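Local coordinates for beta-galactosidase (Geobacillus stearothermophilus, PDB 5DFA), which probably releases terminal non-reducing beta-D-galactose residues from beta-D-galactosides by hydrolysis, as a zinc-containing member of glycoside hydrolase family 42, at residues W283-A288 with F318-C323. The protein carries 1 engineered substitution. Numbering follows the deposited sequence.
Sequences WDAYPA and FLLMAC. Engineered in segment 318-323: Ala322 (natural residue Glu).
Neighbouring parallel strands of the TIM barrel, the sixth and the seventh, meet where Trp283 and Asp284 pair with Leu320 and Ala322. Met321 N donates to Trp283 O at 3.0 Å, and Ala285 N donates to Ala322 O at 2.9 Å; the bond from Trp283 N to Leu319 O is weak. Met321 is the extra residue of a beta bulge in strand 318-323, between the Trp283–Leu320 and Asp284–Ala322 pairs. The two strands and helix 296-311 between them form a right-handed beta-alpha-beta crossover, and it is on this outer, helix-facing side that Trp283 lies. Its CG sits between the backbone N and carbonyl carbon (chi1 81°), which lays the indole over Ala285 CB, while Trp283 NE1 meets Phe318 CE2 at 3.6 Å, near the indole plane. The two ring planes are inclined at 52°. NE1 also makes a weak hydrogen bond to Asn307 of that helix, and Tyr310 packs against the indole edge-to-face. With an alanine here, Phe318 CE2 would probably lose the indole edge it meets, Ala285 CB the ring over it, and Asn307 its weak partner. Leu320 CD1 fills in beside Ala285 CB, 3.9 Å away. Asp284 and Ala322 face the barrel interior, where Ala322 is an engineered replacement for the glutamate predicted to be the nucleophile. Ala322 CB lies 3.2 Å from Asp284 OD2 and 3.3 Å from Tyr286 OH. Asn255 hydrogen-bonds Asp284 OD1, which also lies close to Glu158, the predicted proton donor; Tyr286 OH hydrogen-bonds a bound glycerol.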
ATOM      1  N   TRP A 283      -9.499  28.991 -11.462  1.00 22.62           N
ATOM      2  CA  TRP A 283      -9.122  27.752 -10.789  1.00 33.32           C
ATOM      3  C   TRP A 283      -9.940  27.461  -9.533  1.00 32.46           C
ATOM      4  O   TRP A 283     -10.598  28.342  -8.979  1.00 26.53           O
ATOM      5  CB  TRP A 283      -7.629  27.774 -10.448  1.00 25.36           C
ATOM      6  CG  TRP A 283      -7.263  28.524  -9.204  1.00 31.49           C
ATOM      7  CD1 TRP A 283      -7.299  29.875  -9.017  1.00 30.08           C
ATOM      8  CD2 TRP A 283      -6.761  27.963  -7.985  1.00 33.76           C
ATOM      9  NE1 TRP A 283      -6.869  30.189  -7.748  1.00 31.70           N
ATOM     10  CE2 TRP A 283      -6.532  29.031  -7.096  1.00 26.31           C
ATOM     11  CE3 TRP A 283      -6.492  26.659  -7.557  1.00 34.99           C
ATOM     12  CZ2 TRP A 283      -6.047  28.838  -5.804  1.00 27.17           C
ATOM     13  CZ3 TRP A 283      -6.011  26.468  -6.274  1.00 33.23           C
ATOM     14  CH2 TRP A 283      -5.792  27.551  -5.414  1.00 35.40           C
ATOM     15  N   ASP A 284      -9.889  26.205  -9.101  1.00 31.75           N
ATOM     16  CA  ASP A 284     -10.689  25.731  -7.980  1.00 31.90           C
ATOM     17  C   ASP A 284      -9.818  25.445  -6.762  1.00 34.71           C
ATOM     18  O   ASP A 284      -8.914  24.611  -6.815  1.00 28.20           O
ATOM     19  CB  ASP A 284     -11.465  24.474  -8.379  1.00 39.92           C
ATOM     20  CG  ASP A 284     -12.214  24.646  -9.687  1.00 33.70           C
ATOM     21  OD1 ASP A 284     -12.357  23.649 -10.427  1.00 43.63           O
ATOM     22  OD2 ASP A 284     -12.652  25.777  -9.980  1.00 31.24           O
ATOM     23  N   ALA A 285     -10.101  26.137  -5.663  1.00 31.02           N
ATOM     24  CA  ALA A 285      -9.291  26.025  -4.456  1.00 29.58           C
ATOM     25  C   ALA A 285     -10.020  25.287  -3.341  1.00 32.08           C
ATOM     26  O   ALA A 285     -11.125  25.664  -2.954  1.00 28.42           O
ATOM     27  CB  ALA A 285      -8.878  27.400  -3.979  1.00 26.89           C
ATOM     28  N   TYR A 286      -9.389  24.240  -2.820  1.00 28.50           N
ATOM     29  CA  TYR A 286      -9.942  23.514  -1.682  1.00 27.94           C
ATOM     30  C   TYR A 286      -8.875  23.211  -0.633  1.00 31.90           C
ATOM     31  O   TYR A 286      -8.480  22.058  -0.463  1.00 36.34           O
ATOM     32  CB  TYR A 286     -10.603  22.216  -2.148  1.00 30.20           C
ATOM     33  CG  TYR A 286     -11.633  22.420  -3.234  1.00 31.27           C
ATOM     34  CD1 TYR A 286     -12.871  22.979  -2.946  1.00 30.16           C
ATOM     35  CD2 TYR A 286     -11.365  22.058  -4.548  1.00 33.80           C
ATOM     36  CE1 TYR A 286     -13.815  23.171  -3.938  1.00 36.52           C
ATOM     37  CE2 TYR A 286     -12.304  22.244  -5.546  1.00 30.76           C
ATOM     38  CZ  TYR A 286     -13.527  22.801  -5.234  1.00 43.14           C
ATOM     39  OH  TYR A 286     -14.465  22.989  -6.223  1.00 50.55           O
ATOM     40  N   PRO A 287      -8.405  24.251   0.075  1.00 29.41           N
ATOM     41  CA  PRO A 287      -7.424  24.039   1.144  1.00 34.19           C
ATOM     42  C   PRO A 287      -8.059  23.333   2.334  1.00 33.30           C
ATOM     43  O   PRO A 287      -9.190  23.656   2.702  1.00 23.30           O
ATOM     44  CB  PRO A 287      -6.988  25.463   1.519  1.00 29.01           C
ATOM     45  CG  PRO A 287      -7.498  26.347   0.416  1.00 21.76           C
ATOM     46  CD  PRO A 287      -8.732  25.676  -0.086  1.00 27.20           C
ATOM     47  N   ALA A 288      -7.346  22.379   2.922  1.00 23.55           N
ATOM     48  CA  ALA A 288      -7.858  21.659   4.081  1.00 27.51           C
ATOM     49  C   ALA A 288      -7.696  22.495   5.343  1.00 25.24           C
ATOM     50  O   ALA A 288      -6.847  22.200   6.184  1.00 25.49           O
ATOM     51  CB  ALA A 288      -7.151  20.321   4.231  1.00 18.03           C
ATOM     52  N   PHE A 318      -7.434  37.132 -12.052  1.00 30.77           N
ATOM     53  CA  PHE A 318      -7.948  35.798 -12.339  1.00 27.32           C
ATOM     54  C   PHE A 318      -9.318  35.641 -11.693  1.00 25.86           C
ATOM     55  O   PHE A 318      -9.827  36.571 -11.070  1.00 28.77           O
ATOM     56  CB  PHE A 318      -6.983  34.711 -11.850  1.00 31.09           C
ATOM     57  CG  PHE A 318      -6.828  34.647 -10.354  1.00 26.87           C
ATOM     58  CD1 PHE A 318      -5.878  35.422  -9.708  1.00 19.87           C
ATOM     59  CD2 PHE A 318      -7.614  33.793  -9.596  1.00 26.50           C
ATOM     60  CE1 PHE A 318      -5.728  35.361  -8.334  1.00 25.37           C
ATOM     61  CE2 PHE A 318      -7.468  33.726  -8.222  1.00 30.77           C
ATOM     62  CZ  PHE A 318      -6.524  34.511  -7.590  1.00 32.17           C
ATOM     63  N   LEU A 319      -9.916  34.465 -11.845  1.00 31.06           N
ATOM     64  CA  LEU A 319     -11.242  34.221 -11.293  1.00 29.73           C
ATOM     65  C   LEU A 319     -11.291  32.929 -10.493  1.00 31.04           C
ATOM     66  O   LEU A 319     -11.101  31.848 -11.041  1.00 38.73           O
ATOM     67  CB  LEU A 319     -12.287  34.168 -12.411  1.00 23.76           C
ATOM     68  CG  LEU A 319     -12.550  35.444 -13.213  1.00 31.75           C
ATOM     69  CD1 LEU A 319     -13.645  35.205 -14.237  1.00 29.44           C
ATOM     70  CD2 LEU A 319     -12.917  36.598 -12.295  1.00 27.00           C
ATOM     71  N   LEU A 320     -11.544  33.038  -9.194  1.00 35.37           N
ATOM     72  CA  LEU A 320     -11.815  31.849  -8.399  1.00 29.71           C
ATOM     73  C   LEU A 320     -13.103  31.223  -8.914  1.00 32.19           C
ATOM     74  O   LEU A 320     -14.188  31.751  -8.686  1.00 34.36           O
ATOM     75  CB  LEU A 320     -11.932  32.186  -6.913  1.00 34.94           C
ATOM     76  CG  LEU A 320     -12.068  30.982  -5.978  1.00 30.32           C
ATOM     77  CD1 LEU A 320     -10.799  30.143  -5.989  1.00 30.90           C
ATOM     78  CD2 LEU A 320     -12.410  31.430  -4.564  1.00 33.58           C
ATOM     79  N   MET A 321     -12.975  30.110  -9.629  1.00 35.86           N
ATOM     80  CA  MET A 321     -14.131  29.473 -10.247  1.00 33.45           C
ATOM     81  C   MET A 321     -14.880  28.598  -9.249  1.00 29.14           C
ATOM     82  O   MET A 321     -16.093  28.414  -9.361  1.00 30.19           O
ATOM     83  CB  MET A 321     -13.703  28.645 -11.462  1.00 33.19           C
ATOM     84  CG  MET A 321     -14.863  28.082 -12.272  1.00 30.94           C
ATOM     85  SD  MET A 321     -16.034  29.352 -12.793  1.00 46.50           S
ATOM     86  CE  MET A 321     -14.971  30.424 -13.758  1.00 25.08           C
ATOM     87  N   ALA A 322     -14.158  28.063  -8.271  1.00 33.93           N
ATOM     88  CA  ALA A 322     -14.786  27.220  -7.261  1.00 33.64           C
ATOM     89  C   ALA A 322     -14.006  27.171  -5.952  1.00 43.30           C
ATOM     90  O   ALA A 322     -12.777  27.108  -5.938  1.00 35.42           O
ATOM     91  CB  ALA A 322     -14.982  25.811  -7.802  1.00 28.48           C
ATOM     92  N   CYS A 323     -14.753  27.216  -4.857  1.00 41.32           N
ATOM     93  CA  CYS A 323     -14.241  26.943  -3.524  1.00 28.57           C
ATOM     94  C   CYS A 323     -15.437  26.494  -2.702  1.00 31.29           C
ATOM     95  O   CYS A 323     -16.576  26.672  -3.129  1.00 31.99           O
ATOM     96  CB  CYS A 323     -13.573  28.172  -2.905  1.00 39.97           C
ATOM     97  SG  CYS A 323     -14.716  29.488  -2.424  1.00 29.94           S
TER